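Long-range contacts in Emp46p (Saccharomyces cerevisiae, PDB 2A6V), which acts in the secretion of glycoproteins as a calcium-independent cargo receptor, recognising carbohydrate through its legume-like lectin domain: residues W7-L13 with K214-D219; L85-Q91 with F108-L114; E99-G103 with T199-N203. All coordinates share one frame; numbering follows the deposited sequence.

Contact 1. Residues W7-L13 with K214-D219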
ATOM      1  N   TRP A   7     -17.335  -2.857   7.303  1.00 27.48           N
ATOM      2  CA  TRP A   7     -16.324  -1.992   6.714  1.00 26.84           C
ATOM      3  C   TRP A   7     -16.933  -0.677   6.261  1.00 25.08           C
ATOM      4  O   TRP A   7     -18.134  -0.581   5.991  1.00 25.51           O
ATOM      5  CB  TRP A   7     -15.541  -2.674   5.593  1.00 27.29           C
ATOM      6  CG  TRP A   7     -16.339  -3.011   4.392  1.00 29.32           C
ATOM      7  CD1 TRP A   7     -16.652  -2.177   3.362  1.00 31.21           C
ATOM      8  CD2 TRP A   7     -16.912  -4.277   4.071  1.00 33.00           C
ATOM      9  NE1 TRP A   7     -17.403  -2.842   2.425  1.00 32.37           N
ATOM     10  CE2 TRP A   7     -17.578  -4.137   2.834  1.00 33.59           C
ATOM     11  CE3 TRP A   7     -16.939  -5.527   4.710  1.00 35.16           C
ATOM     12  CZ2 TRP A   7     -18.257  -5.189   2.220  1.00 35.53           C
ATOM     13  CZ3 TRP A   7     -17.618  -6.577   4.096  1.00 36.53           C
ATOM     14  CH2 TRP A   7     -18.268  -6.398   2.864  1.00 36.13           C
ATOM     15  N   ASN A   8     -16.084   0.336   6.218  1.00 22.87           N
ATOM     16  CA  ASN A   8     -16.455   1.672   5.850  1.00 21.40           C
ATOM     17  C   ASN A   8     -16.413   1.760   4.334  1.00 21.25           C
ATOM     18  O   ASN A   8     -15.343   1.854   3.744  1.00 20.33           O
ATOM     19  CB  ASN A   8     -15.460   2.634   6.499  1.00 21.50           C
ATOM     20  CG  ASN A   8     -15.792   4.083   6.255  1.00 21.63           C
ATOM     21  OD1 ASN A   8     -16.421   4.436   5.255  1.00 21.89           O
ATOM     22  ND2 ASN A   8     -15.334   4.941   7.149  1.00 21.13           N
ATOM     23  N   LYS A   9     -17.589   1.734   3.706  1.00 21.03           N
ATOM     24  CA  LYS A   9     -17.709   1.701   2.246  1.00 21.98           C
ATOM     25  C   LYS A   9     -17.045   2.880   1.584  1.00 21.10           C
ATOM     26  O   LYS A   9     -16.437   2.736   0.523  1.00 20.72           O
ATOM     27  CB  LYS A   9     -19.179   1.650   1.830  1.00 22.89           C
ATOM     28  CG  LYS A   9     -19.827   0.312   2.093  1.00 25.55           C
ATOM     29  CD  LYS A   9     -21.297   0.350   1.708  1.00 29.05           C
ATOM     30  CE  LYS A   9     -21.832  -1.047   1.471  1.00 31.21           C
ATOM     31  NZ  LYS A   9     -21.701  -1.874   2.691  1.00 32.53           N
ATOM     32  N   GLY A  10     -17.148   4.047   2.218  1.00 20.64           N
ATOM     33  CA  GLY A  10     -16.574   5.273   1.683  1.00 20.17           C
ATOM     34  C   GLY A  10     -15.059   5.280   1.557  1.00 19.72           C
ATOM     35  O   GLY A  10     -14.510   6.013   0.740  1.00 20.39           O
ATOM     36  N   TYR A  11     -14.387   4.462   2.366  1.00 18.40           N
ATOM     37  CA  TYR A  11     -12.933   4.346   2.320  1.00 17.47           C
ATOM     38  C   TYR A  11     -12.469   2.932   1.950  1.00 16.26           C
ATOM     39  O   TYR A  11     -11.370   2.505   2.309  1.00 15.74           O
ATOM     40  CB  TYR A  11     -12.374   4.748   3.679  1.00 17.62           C
ATOM     41  CG  TYR A  11     -12.513   6.227   3.984  1.00 18.46           C
ATOM     42  CD1 TYR A  11     -11.473   7.099   3.720  1.00 18.01           C
ATOM     43  CD2 TYR A  11     -13.675   6.743   4.535  1.00 20.06           C
ATOM     44  CE1 TYR A  11     -11.578   8.466   3.984  1.00 20.87           C
ATOM     45  CE2 TYR A  11     -13.794   8.108   4.813  1.00 19.90           C
ATOM     46  CZ  TYR A  11     -12.744   8.956   4.539  1.00 20.61           C
ATOM     47  OH  TYR A  11     -12.873  10.309   4.829  1.00 23.00           O
ATOM     48  N   SER A  12     -13.300   2.209   1.215  1.00 15.45           N
ATOM     49  CA  SER A  12     -12.970   0.878   0.708  1.00 15.18           C
ATOM     50  C   SER A  12     -13.133   0.807  -0.792  1.00 14.79           C
ATOM     51  O   SER A  12     -13.729   1.697  -1.408  1.00 14.86           O
ATOM     52  CB  SER A  12     -13.864  -0.188   1.358  1.00 15.53           C
ATOM     53  OG  SER A  12     -13.794  -0.143   2.772  1.00 14.57           O
ATOM     54  N   LEU A  13     -12.534  -0.200  -1.400  1.00 14.38           N
ATOM     55  CA  LEU A  13     -12.859  -0.536  -2.777  1.00 14.36           C
ATOM     56  C   LEU A  13     -14.161  -1.312  -2.763  1.00 15.31           C
ATOM     57  O   LEU A  13     -14.418  -2.102  -1.856  1.00 15.91           O
ATOM     58  CB  LEU A  13     -11.768  -1.391  -3.427  1.00 14.80           C
ATOM     59  CG  LEU A  13     -10.534  -0.653  -3.928  1.00 14.62           C
ATOM     60  CD1 LEU A  13      -9.459  -1.658  -4.363  1.00 13.73           C
ATOM     61  CD2 LEU A  13     -10.877   0.351  -5.081  1.00 15.70           C
ATOM     62  N   LYS A 214      -8.672  -6.480  -3.656  1.00 12.89           N
ATOM     63  CA  LYS A 214      -9.632  -6.033  -2.661  1.00 13.12           C
ATOM     64  C   LYS A 214      -8.958  -5.010  -1.758  1.00 12.13           C
ATOM     65  O   LYS A 214      -7.729  -5.009  -1.578  1.00 12.50           O
ATOM     66  CB  LYS A 214     -10.163  -7.201  -1.841  1.00 14.21           C
ATOM     67  CG  LYS A 214     -11.276  -6.906  -0.879  1.00 18.33           C
ATOM     68  CD  LYS A 214     -11.928  -8.228  -0.317  1.00 23.24           C
ATOM     69  CE  LYS A 214     -10.993  -9.423  -0.269  1.00 25.02           C
ATOM     70  NZ  LYS A 214     -11.616 -10.593   0.449  1.00 28.56           N
ATOM     71  N   MET A 215      -9.756  -4.100  -1.240  1.00 12.13           N
ATOM     72  CA  MET A 215      -9.296  -3.214  -0.170  1.00 11.70           C
ATOM     73  C   MET A 215     -10.468  -2.810   0.708  1.00 12.79           C
ATOM     74  O   MET A 215     -11.504  -2.396   0.200  1.00 12.71           O
ATOM     75  CB  MET A 215      -8.583  -1.976  -0.726  1.00 12.48           C
ATOM     76  CG  MET A 215      -8.042  -1.007   0.363  1.00 11.88           C
ATOM     77  SD  MET A 215      -9.323   0.098   1.028  1.00 13.49           S
ATOM     78  CE  MET A 215      -8.407   1.082   2.155  1.00 14.57           C
ATOM     79  N   LYS A 216     -10.332  -2.987   2.010  1.00 13.79           N
ATOM     80  CA  LYS A 216     -11.356  -2.624   2.978  1.00 15.26           C
ATOM     81  C   LYS A 216     -10.725  -1.835   4.099  1.00 16.03           C
ATOM     82  O   LYS A 216      -9.617  -2.147   4.541  1.00 16.52           O
ATOM     83  CB  LYS A 216     -12.006  -3.866   3.578  1.00 16.91           C
ATOM     84  CG  LYS A 216     -12.810  -4.702   2.617  1.00 20.15           C
ATOM     85  CD  LYS A 216     -13.439  -5.913   3.316  1.00 25.92           C
ATOM     86  CE  LYS A 216     -14.320  -6.723   2.374  1.00 29.34           C
ATOM     87  NZ  LYS A 216     -14.696  -8.052   2.942  1.00 32.30           N
ATOM     88  N   LEU A 217     -11.414  -0.815   4.563  1.00 15.41           N
ATOM     89  CA  LEU A 217     -11.045  -0.115   5.772  1.00 15.91           C
ATOM     90  C   LEU A 217     -12.175  -0.310   6.765  1.00 16.39           C
ATOM     91  O   LEU A 217     -13.342  -0.288   6.379  1.00 17.15           O
ATOM     92  CB  LEU A 217     -10.802   1.379   5.533  1.00 15.76           C
ATOM     93  CG  LEU A 217     -10.498   2.219   6.784  1.00 16.35           C
ATOM     94  CD1 LEU A 217      -9.604   3.376   6.441  1.00 16.26           C
ATOM     95  CD2 LEU A 217     -11.776   2.737   7.520  1.00 16.12           C
ATOM     96  N   TYR A 218     -11.822  -0.502   8.032  1.00 17.03           N
ATOM     97  CA  TYR A 218     -12.783  -0.625   9.125  1.00 17.76           C
ATOM     98  C   TYR A 218     -12.475   0.431  10.168  1.00 18.64           C
ATOM     99  O   TYR A 218     -11.320   0.686  10.503  1.00 18.12           O
ATOM    100  CB  TYR A 218     -12.716  -2.010   9.797  1.00 17.06           C
ATOM    101  CG  TYR A 218     -12.872  -3.214   8.904  1.00 19.74           C
ATOM    102  CD1 TYR A 218     -14.045  -3.969   8.903  1.00 23.26           C
ATOM    103  CD2 TYR A 218     -11.831  -3.630   8.072  1.00 20.72           C
ATOM    104  CE1 TYR A 218     -14.175  -5.083   8.077  1.00 24.26           C
ATOM    105  CE2 TYR A 218     -11.955  -4.731   7.261  1.00 23.25           C
ATOM    106  CZ  TYR A 218     -13.120  -5.454   7.262  1.00 25.22           C
ATOM    107  OH  TYR A 218     -13.215  -6.552   6.433  1.00 29.71           O
ATOM    108  N   ASP A 219     -13.523   1.015  10.729  1.00 19.34           N
ATOM    109  CA  ASP A 219     -13.384   2.068  11.721  1.00 21.31           C
ATOM    110  C   ASP A 219     -13.138   1.453  13.108  1.00 22.60           C
ATOM    111  O   ASP A 219     -13.689   1.904  14.108  1.00 22.68           O
ATOM    112  CB  ASP A 219     -14.658   2.926  11.777  1.00 21.46           C
ATOM    113  CG  ASP A 219     -14.924   3.721  10.506  1.00 23.61           C
ATOM    114  OD1 ASP A 219     -13.991   4.075   9.752  1.00 23.39           O
ATOM    115  OD2 ASP A 219     -16.079   4.083  10.203  1.00 26.07           O
TER
HETATM  116  O   HOH W   1     -12.661  -4.490  -2.204  1.00 18.45           O

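Contact 2. Residues L85-Q91 with F108-L114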
ATOM      1  N   LEU A  85       6.005  -2.923  -4.854  1.00 10.06           N
ATOM      2  CA  LEU A  85       4.633  -2.586  -4.524  1.00  9.81           C
ATOM      3  C   LEU A  85       4.590  -1.925  -3.146  1.00 10.65           C
ATOM      4  O   LEU A  85       5.076  -2.482  -2.154  1.00 10.76           O
ATOM      5  CB  LEU A  85       3.804  -3.861  -4.536  1.00 10.60           C
ATOM      6  CG  LEU A  85       2.401  -3.792  -3.949  1.00 10.64           C
ATOM      7  CD1 LEU A  85       1.456  -2.907  -4.733  1.00 11.94           C
ATOM      8  CD2 LEU A  85       1.805  -5.205  -3.880  1.00 12.79           C
ATOM      9  N   ALA A  86       4.042  -0.725  -3.081  1.00 10.24           N
ATOM     10  CA  ALA A  86       4.006   0.093  -1.867  1.00 10.28           C
ATOM     11  C   ALA A  86       2.596   0.351  -1.389  1.00 11.26           C
ATOM     12  O   ALA A  86       1.681   0.534  -2.206  1.00 11.03           O
ATOM     13  CB  ALA A  86       4.746   1.415  -2.085  1.00 11.11           C
ATOM     14  N   PHE A  87       2.423   0.381  -0.073  1.00 11.46           N
ATOM     15  CA  PHE A  87       1.187   0.786   0.573  1.00 10.82           C
ATOM     16  C   PHE A  87       1.492   1.992   1.424  1.00 11.73           C
ATOM     17  O   PHE A  87       2.443   1.950   2.202  1.00 12.54           O
ATOM     18  CB  PHE A  87       0.634  -0.364   1.402  1.00 11.70           C
ATOM     19  CG  PHE A  87       0.314  -1.553   0.573  1.00 10.75           C
ATOM     20  CD1 PHE A  87      -0.894  -1.628  -0.103  1.00 11.76           C
ATOM     21  CD2 PHE A  87       1.219  -2.593   0.435  1.00 11.42           C
ATOM     22  CE1 PHE A  87      -1.179  -2.718  -0.898  1.00 11.89           C
ATOM     23  CE2 PHE A  87       0.932  -3.674  -0.356  1.00 11.79           C
ATOM     24  CZ  PHE A  87      -0.276  -3.741  -1.032  1.00 12.26           C
ATOM     25  N   TRP A  88       0.670   3.024   1.303  1.00 11.98           N
ATOM     26  CA  TRP A  88       0.979   4.338   1.822  1.00 11.94           C
ATOM     27  C   TRP A  88      -0.075   4.832   2.802  1.00 12.93           C
ATOM     28  O   TRP A  88      -1.291   4.648   2.585  1.00 12.95           O
ATOM     29  CB  TRP A  88       1.011   5.351   0.691  1.00 12.03           C
ATOM     30  CG  TRP A  88       1.936   5.067  -0.423  1.00 12.93           C
ATOM     31  CD1 TRP A  88       1.632   4.402  -1.562  1.00 12.71           C
ATOM     32  CD2 TRP A  88       3.314   5.452  -0.539  1.00 12.70           C
ATOM     33  NE1 TRP A  88       2.729   4.335  -2.384  1.00 13.12           N
ATOM     34  CE2 TRP A  88       3.777   4.973  -1.775  1.00 12.89           C
ATOM     35  CE3 TRP A  88       4.202   6.167   0.276  1.00 12.21           C
ATOM     36  CZ2 TRP A  88       5.086   5.186  -2.224  1.00 13.80           C
ATOM     37  CZ3 TRP A  88       5.514   6.362  -0.171  1.00 13.81           C
ATOM     38  CH2 TRP A  88       5.929   5.868  -1.409  1.00 12.51           C
ATOM     39  N   LEU A  89       0.402   5.473   3.857  1.00 14.20           N
ATOM     40  CA  LEU A  89      -0.393   6.370   4.686  1.00 15.31           C
ATOM     41  C   LEU A  89       0.397   7.675   4.720  1.00 16.98           C
ATOM     42  O   LEU A  89       1.499   7.692   5.263  1.00 16.54           O
ATOM     43  CB  LEU A  89      -0.556   5.810   6.108  1.00 15.88           C
ATOM     44  CG  LEU A  89      -1.245   4.466   6.286  1.00 16.73           C
ATOM     45  CD1 LEU A  89      -1.401   4.175   7.775  1.00 17.77           C
ATOM     46  CD2 LEU A  89      -2.595   4.432   5.631  1.00 18.95           C
ATOM     47  N   LYS A  90      -0.113   8.744   4.117  1.00 17.63           N
ATOM     48  CA  LYS A  90       0.653   9.994   3.987  1.00 20.71           C
ATOM     49  C   LYS A  90      -0.140  11.203   4.490  1.00 22.78           C
ATOM     50  O   LYS A  90      -1.356  11.235   4.397  1.00 22.65           O
ATOM     51  CB  LYS A  90       1.044  10.209   2.525  1.00 22.17           C
ATOM     52  CG  LYS A  90       2.011   9.162   1.989  1.00 24.43           C
ATOM     53  CD  LYS A  90       2.968   9.661   0.898  1.00 27.49           C
ATOM     54  CE  LYS A  90       2.291  10.546  -0.115  1.00 29.78           C
ATOM     55  NZ  LYS A  90       3.244  11.001  -1.144  1.00 31.53           N
ATOM     56  N   GLN A  91       0.566  12.189   5.039  1.00 24.34           N
ATOM     57  CA  GLN A  91      -0.064  13.422   5.531  1.00 26.76           C
ATOM     58  C   GLN A  91       0.606  14.636   4.916  1.00 28.83           C
ATOM     59  O   GLN A  91       1.646  14.524   4.266  1.00 28.84           O
ATOM     60  CB  GLN A  91      -0.010  13.492   7.064  1.00 27.44           C
ATOM     61  CG  GLN A  91       1.394  13.447   7.648  1.00 28.75           C
ATOM     62  CD  GLN A  91       1.435  13.756   9.134  1.00 29.91           C
ATOM     63  OE1 GLN A  91       0.404  14.072   9.744  1.00 32.06           O
ATOM     64  NE2 GLN A  91       2.624  13.668   9.722  1.00 30.44           N
ATOM     65  N   PHE A 108       8.569  12.723   1.543  1.00 19.17           N
ATOM     66  CA  PHE A 108       7.163  12.614   1.917  1.00 18.45           C
ATOM     67  C   PHE A 108       7.056  12.549   3.433  1.00 18.52           C
ATOM     68  O   PHE A 108       8.045  12.354   4.135  1.00 17.32           O
ATOM     69  CB  PHE A 108       6.510  11.387   1.254  1.00 18.19           C
ATOM     70  CG  PHE A 108       7.018  10.068   1.769  1.00 17.20           C
ATOM     71  CD1 PHE A 108       6.377   9.402   2.812  1.00 17.13           C
ATOM     72  CD2 PHE A 108       8.138   9.493   1.217  1.00 16.59           C
ATOM     73  CE1 PHE A 108       6.876   8.184   3.281  1.00 16.80           C
ATOM     74  CE2 PHE A 108       8.631   8.294   1.677  1.00 16.94           C
ATOM     75  CZ  PHE A 108       8.000   7.631   2.707  1.00 16.82           C
ATOM     76  N   ASN A 109       5.840  12.743   3.909  1.00 18.74           N
ATOM     77  CA  ASN A 109       5.528  12.727   5.313  1.00 19.18           C
ATOM     78  C   ASN A 109       4.536  11.606   5.542  1.00 18.67           C
ATOM     79  O   ASN A 109       3.355  11.704   5.204  1.00 18.60           O
ATOM     80  CB  ASN A 109       4.936  14.069   5.731  1.00 19.58           C
ATOM     81  CG  ASN A 109       4.987  14.276   7.214  1.00 22.32           C
ATOM     82  OD1 ASN A 109       4.780  13.348   8.004  1.00 25.78           O
ATOM     83  ND2 ASN A 109       5.286  15.514   7.616  1.00 26.99           N
ATOM     84  N   GLY A 110       5.032  10.505   6.069  1.00 17.52           N
ATOM     85  CA  GLY A 110       4.164   9.390   6.348  1.00 16.36           C
ATOM     86  C   GLY A 110       4.866   8.067   6.388  1.00 14.94           C
ATOM     87  O   GLY A 110       6.053   7.982   6.697  1.00 14.86           O
ATOM     88  N   LEU A 111       4.103   7.031   6.056  1.00 14.17           N
ATOM     89  CA  LEU A 111       4.487   5.641   6.192  1.00 13.23           C
ATOM     90  C   LEU A 111       4.387   4.970   4.840  1.00 13.36           C
ATOM     91  O   LEU A 111       3.397   5.141   4.129  1.00 12.85           O
ATOM     92  CB  LEU A 111       3.556   4.955   7.181  1.00 13.49           C
ATOM     93  CG  LEU A 111       3.613   3.437   7.276  1.00 13.90           C
ATOM     94  CD1 LEU A 111       4.967   2.932   7.836  1.00 14.66           C
ATOM     95  CD2 LEU A 111       2.452   2.918   8.123  1.00 15.32           C
ATOM     96  N   MET A 112       5.449   4.264   4.472  1.00 12.02           N
ATOM     97  CA  MET A 112       5.495   3.457   3.267  1.00 12.38           C
ATOM     98  C   MET A 112       5.818   2.028   3.677  1.00 11.85           C
ATOM     99  O   MET A 112       6.888   1.772   4.251  1.00 12.56           O
ATOM    100  CB  MET A 112       6.585   3.970   2.324  1.00 12.29           C
ATOM    101  CG  MET A 112       6.665   3.204   1.017  1.00 12.09           C
ATOM    102  SD  MET A 112       8.035   3.590  -0.064  1.00 13.68           S
ATOM    103  CE  MET A 112       9.382   2.927   0.873  1.00 14.11           C
ATOM    104  N   ILE A 113       4.954   1.086   3.320  1.00 11.17           N
ATOM    105  CA  ILE A 113       5.157  -0.333   3.552  1.00 12.15           C
ATOM    106  C   ILE A 113       5.400  -0.952   2.191  1.00 11.61           C
ATOM    107  O   ILE A 113       4.529  -0.906   1.309  1.00 12.23           O
ATOM    108  CB  ILE A 113       3.942  -0.970   4.264  1.00 12.51           C
ATOM    109  CG1 ILE A 113       3.716  -0.271   5.623  1.00 14.37           C
ATOM    110  CG2 ILE A 113       4.135  -2.465   4.402  1.00 14.51           C
ATOM    111  CD1 ILE A 113       2.487  -0.746   6.385  1.00 16.44           C
ATOM    112  N   LEU A 114       6.577  -1.527   1.995  1.00 11.85           N
ATOM    113  CA  LEU A 114       7.073  -1.841   0.693  1.00 11.37           C
ATOM    114  C   LEU A 114       7.330  -3.325   0.560  1.00 11.54           C
ATOM    115  O   LEU A 114       8.012  -3.909   1.401  1.00 11.43           O
ATOM    116  CB  LEU A 114       8.361  -1.064   0.448  1.00 11.90           C
ATOM    117  CG  LEU A 114       9.092  -1.327  -0.842  1.00 11.43           C
ATOM    118  CD1 LEU A 114       8.281  -0.955  -2.073  1.00 12.43           C
ATOM    119  CD2 LEU A 114      10.398  -0.544  -0.813  1.00 13.25           C
TER
HETATM  120  O   HOH W   2       3.676  13.512   2.176  1.00 32.35           O

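Contact 3. Residues E99-G103 with T199-N203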
ATOM      1  N   GLU A  99       8.219   9.242  -8.135  1.00 15.19           N
ATOM      2  CA  GLU A  99       9.612   8.782  -8.204  1.00 15.46           C
ATOM      3  C   GLU A  99       9.869   7.596  -7.296  1.00 14.98           C
ATOM      4  O   GLU A  99      10.721   6.773  -7.582  1.00 17.66           O
ATOM      5  CB  GLU A  99      10.583   9.955  -7.927  1.00 15.43           C
ATOM      6  CG  GLU A  99      12.086   9.652  -7.887  1.00 16.51           C
ATOM      7  CD  GLU A  99      12.691   9.240  -9.222  1.00 17.17           C
ATOM      8  OE1 GLU A  99      11.966   9.160 -10.224  1.00 16.29           O
ATOM      9  OE2 GLU A  99      13.910   8.968  -9.224  1.00 19.12           O
ATOM     10  N   LEU A 100       9.094   7.485  -6.223  1.00 14.30           N
ATOM     11  CA  LEU A 100       9.225   6.391  -5.276  1.00 14.05           C
ATOM     12  C   LEU A 100       8.101   5.356  -5.474  1.00 13.23           C
ATOM     13  O   LEU A 100       6.936   5.605  -5.167  1.00 13.59           O
ATOM     14  CB  LEU A 100       9.202   6.964  -3.853  1.00 15.33           C
ATOM     15  CG  LEU A 100       9.586   6.025  -2.721  1.00 16.72           C
ATOM     16  CD1 LEU A 100      10.961   5.376  -2.916  1.00 17.10           C
ATOM     17  CD2 LEU A 100       9.533   6.800  -1.405  1.00 16.48           C
ATOM     18  N   PHE A 101       8.464   4.212  -6.046  1.00 13.14           N
ATOM     19  CA  PHE A 101       7.541   3.098  -6.335  1.00 13.19           C
ATOM     20  C   PHE A 101       6.234   3.477  -6.993  1.00 13.35           C
ATOM     21  O   PHE A 101       5.182   2.953  -6.686  1.00 13.51           O
ATOM     22  CB  PHE A 101       7.423   2.191  -5.092  1.00 12.67           C
ATOM     23  CG  PHE A 101       8.719   1.534  -4.774  1.00 12.26           C
ATOM     24  CD1 PHE A 101       9.113   0.424  -5.479  1.00 11.51           C
ATOM     25  CD2 PHE A 101       9.608   2.113  -3.852  1.00 10.52           C
ATOM     26  CE1 PHE A 101      10.331  -0.166  -5.257  1.00 12.80           C
ATOM     27  CE2 PHE A 101      10.840   1.550  -3.636  1.00 12.17           C
ATOM     28  CZ  PHE A 101      11.207   0.392  -4.338  1.00 11.53           C
ATOM     29  N   GLY A 102       6.324   4.420  -7.929  1.00 14.46           N
ATOM     30  CA  GLY A 102       5.176   4.888  -8.673  1.00 14.51           C
ATOM     31  C   GLY A 102       4.160   5.689  -7.876  1.00 15.18           C
ATOM     32  O   GLY A 102       3.067   5.963  -8.365  1.00 16.02           O
ATOM     33  N   GLY A 103       4.496   6.083  -6.667  1.00 15.01           N
ATOM     34  CA  GLY A 103       3.498   6.579  -5.749  1.00 16.08           C
ATOM     35  C   GLY A 103       3.720   7.919  -5.075  1.00 16.34           C
ATOM     36  O   GLY A 103       2.752   8.557  -4.658  1.00 19.08           O
ATOM     37  N   THR A 199      -2.021   2.887  -2.650  1.00 10.69           N
ATOM     38  CA  THR A 199      -1.042   1.892  -3.052  1.00 10.26           C
ATOM     39  C   THR A 199      -0.489   2.280  -4.412  1.00 11.56           C
ATOM     40  O   THR A 199      -1.163   2.948  -5.216  1.00 11.45           O
ATOM     41  CB  THR A 199      -1.699   0.484  -3.088  1.00 11.11           C
ATOM     42  OG1 THR A 199      -0.714  -0.491  -3.411  1.00 10.71           O
ATOM     43  CG2 THR A 199      -2.789   0.376  -4.172  1.00 12.04           C
ATOM     44  N   SER A 200       0.732   1.863  -4.686  1.00 11.42           N
ATOM     45  CA  SER A 200       1.343   2.073  -5.975  1.00 11.36           C
ATOM     46  C   SER A 200       2.360   1.019  -6.284  1.00 11.35           C
ATOM     47  O   SER A 200       2.852   0.347  -5.381  1.00 10.84           O
ATOM     48  CB  SER A 200       1.998   3.443  -6.032  1.00 11.56           C
ATOM     49  OG  SER A 200       3.113   3.488  -5.151  1.00 12.04           O
ATOM     50  N   ALA A 201       2.708   0.874  -7.545  1.00 10.44           N
ATOM     51  CA  ALA A 201       3.742  -0.061  -7.923  1.00 10.97           C
ATOM     52  C   ALA A 201       4.419   0.384  -9.181  1.00 11.96           C
ATOM     53  O   ALA A 201       3.891   1.202  -9.927  1.00 11.71           O
ATOM     54  CB  ALA A 201       3.169  -1.451  -8.102  1.00 10.92           C
ATOM     55  N   ILE A 202       5.608  -0.148  -9.405  1.00 11.51           N
ATOM     56  CA  ILE A 202       6.337   0.025 -10.643  1.00 11.79           C
ATOM     57  C   ILE A 202       7.050  -1.297 -10.941  1.00 11.71           C
ATOM     58  O   ILE A 202       7.508  -1.985 -10.035  1.00 12.31           O
ATOM     59  CB  ILE A 202       7.335   1.207 -10.524  1.00 11.49           C
ATOM     60  CG1 ILE A 202       7.975   1.510 -11.881  1.00 14.69           C
ATOM     61  CG2 ILE A 202       8.412   0.948  -9.455  1.00 13.55           C
ATOM     62  CD1 ILE A 202       8.911   2.716 -11.823  1.00 18.06           C
ATOM     63  N   ASN A 203       7.109  -1.665 -12.213  1.00 11.89           N
ATOM     64  CA  ASN A 203       7.814  -2.848 -12.650  1.00 12.21           C
ATOM     65  C   ASN A 203       8.940  -2.451 -13.612  1.00 12.61           C
ATOM     66  O   ASN A 203       9.349  -1.286 -13.651  1.00 13.17           O
ATOM     67  CB  ASN A 203       6.831  -3.873 -13.239  1.00 12.20           C
ATOM     68  CG  ASN A 203       6.291  -3.464 -14.587  1.00 13.10           C
ATOM     69  OD1 ASN A 203       6.637  -2.409 -15.102  1.00 14.35           O
ATOM     70  ND2 ASN A 203       5.415  -4.311 -15.169  1.00 13.51           N
TER

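Contact 1. Residues W7-L13 with K214-D219
The extended Lys216 chain crosses one face of the Trp7 indole, with CE 3.7 Å from the centroid of the six-membered ring and nearly on its normal. The ammonium NZ lies farther out, 4.0 Å from the same centroid, so the cation-pi contact is off-centre and the CH-pi contact of CE is the more squarely placed. Trp7 has CG between its backbone N and carbonyl carbon (chi1 66°), which swings the indole over Lys216 while CB rests on a face of the Tyr218 ring. In this legume-lectin-like beta sandwich, strand 209-218 pairs with strand 66-75, and the N-terminal segment 7-13 runs along it as an irregular loop. Its hold is therefore a mixture of backbone and side-chain hydrogen bonds. Asn8 N donates to Leu217 O at 2.8 Å, and Leu13 N to Met215 O. Leu217 N in turn donates to the side chain of Ser12, 3.1 Å from OG. Ser12 OG itself donates to Asn8 O, which Tyr11 N reaches from the opposite face of the carbonyl plane. Asn8 turns ND2 to the syn side of Asp219 OD1, 3.1 Å away, its CG lying opposite the backbone N (chi1 -177°); amide and carboxylate planes stand almost perpendicular, and OD1 is also hydrogen-bonded to Tyr60 OH. Farther inward, Leu13 CD1 packs 3.8 Å from Met215 CB, the two side chains crossing at about a right angle.

Contact 2. Residues L85-Q91 with F108-L114
Trp88 and Met112 lie side by side on one face of an antiparallel sheet of the lectin beta sandwich, in which strands 84-90 and 111-115 are neighbours. Met112 CG sits over the six-membered ring of the indole, 3.8 Å from its centroid, while SD makes an oblique Met-aromatic contact, 3.4 Å from Trp88 CH2. At its rim the indole points CZ3 at the centre of the Phe108 ring; the planes are 88° apart, a T-shaped stack. The indole NE1 is bonded to Ser200 OG on the next strand. On the other face Leu89 CD1 meets Leu111 CD2 at 4.1 Å, next to the pair Phe87 and Ile113, and these four side chains face the second sheet, where Leu160 and Leu162 pack. Phe87 with Ile113 and Leu89 with Leu111 are hydrogen-bonded pairs. Gly110, pressed against the Leu89 carbonyl, has backbone angles suited to glycine. Back on the Trp88 face, Lys90 CD comes obliquely to Phe108, 3.9 Å from CD1, and Lys90 NZ bonds Ser104 OG. At the polar end, Gln91 N donates to Asn109 O, and Gln91 NE2 donates to Asn109 OD1 at 2.8 Å, from above the carbonyl plane, with the two amide planes 87° apart.

Contact 3. Residues E99-G103 with T199-N203
Ser200 reaches from strand 196-202 to the backbone of the loop 99-103, and its hydroxyl OG donates to Phe101 O at 2.6 Å. OG lies above the Phe101 carbonyl plane, 42° out of it, and so not on a lone pair. A chi1 of 68° sets OG between the backbone N and carbonyl carbon of Ser200 and turns it to Phe101 O. Two residues along, Ile202 points the same way toward the loop and offers its CG2 branch, which lies 3.9 Å from Phe101 CA and 4.1 Å from Phe101 CD1. The Phe101 and Ile202 side chains cross at about a right angle, while the ring itself also packs on Leu114, Arg116 and Ile138. Between these two grips the loop comes close to the strand as Gly102 and Gly103. Gly102 has a positive phi (69°), and Gly103 passes its CA 3.2 Å from Ser200 OG. The loop joins strands 84-90 and 111-115 of the lectin sandwich, and the bond from Gly103 N to Leu100 O closes its turn. Because Ser200 OG also accepts from Trp88 NE1, one buried hydroxyl links the indole to the loop carbonyl, which fixes the direction of its proton and satisfies both polar groups.

How the contacts relate
Contacts 2 and 3 share one sheet of the sandwich and touch each other: strands 84-90 and 196-202 are neighbours, and Ala86 N lies 2.8 Å from Ser200 O, probably hydrogen-bonded. Contact 1 belongs to the other sheet, through strand 209-218, and its centre is about 22 Å from that of contact 3, on the opposite side of the chain's centre. Contact 2, nearest the middle of the chain, is buried and rests on regular strand pairing and apolar faces. Contact 3 is also buried but small, a loop meeting a strand through one hydroxyl bond, a methyl group and close glycine backbone. Contact 1 is only partly buried, and there charged groups of Lys216 and Asp219 take part.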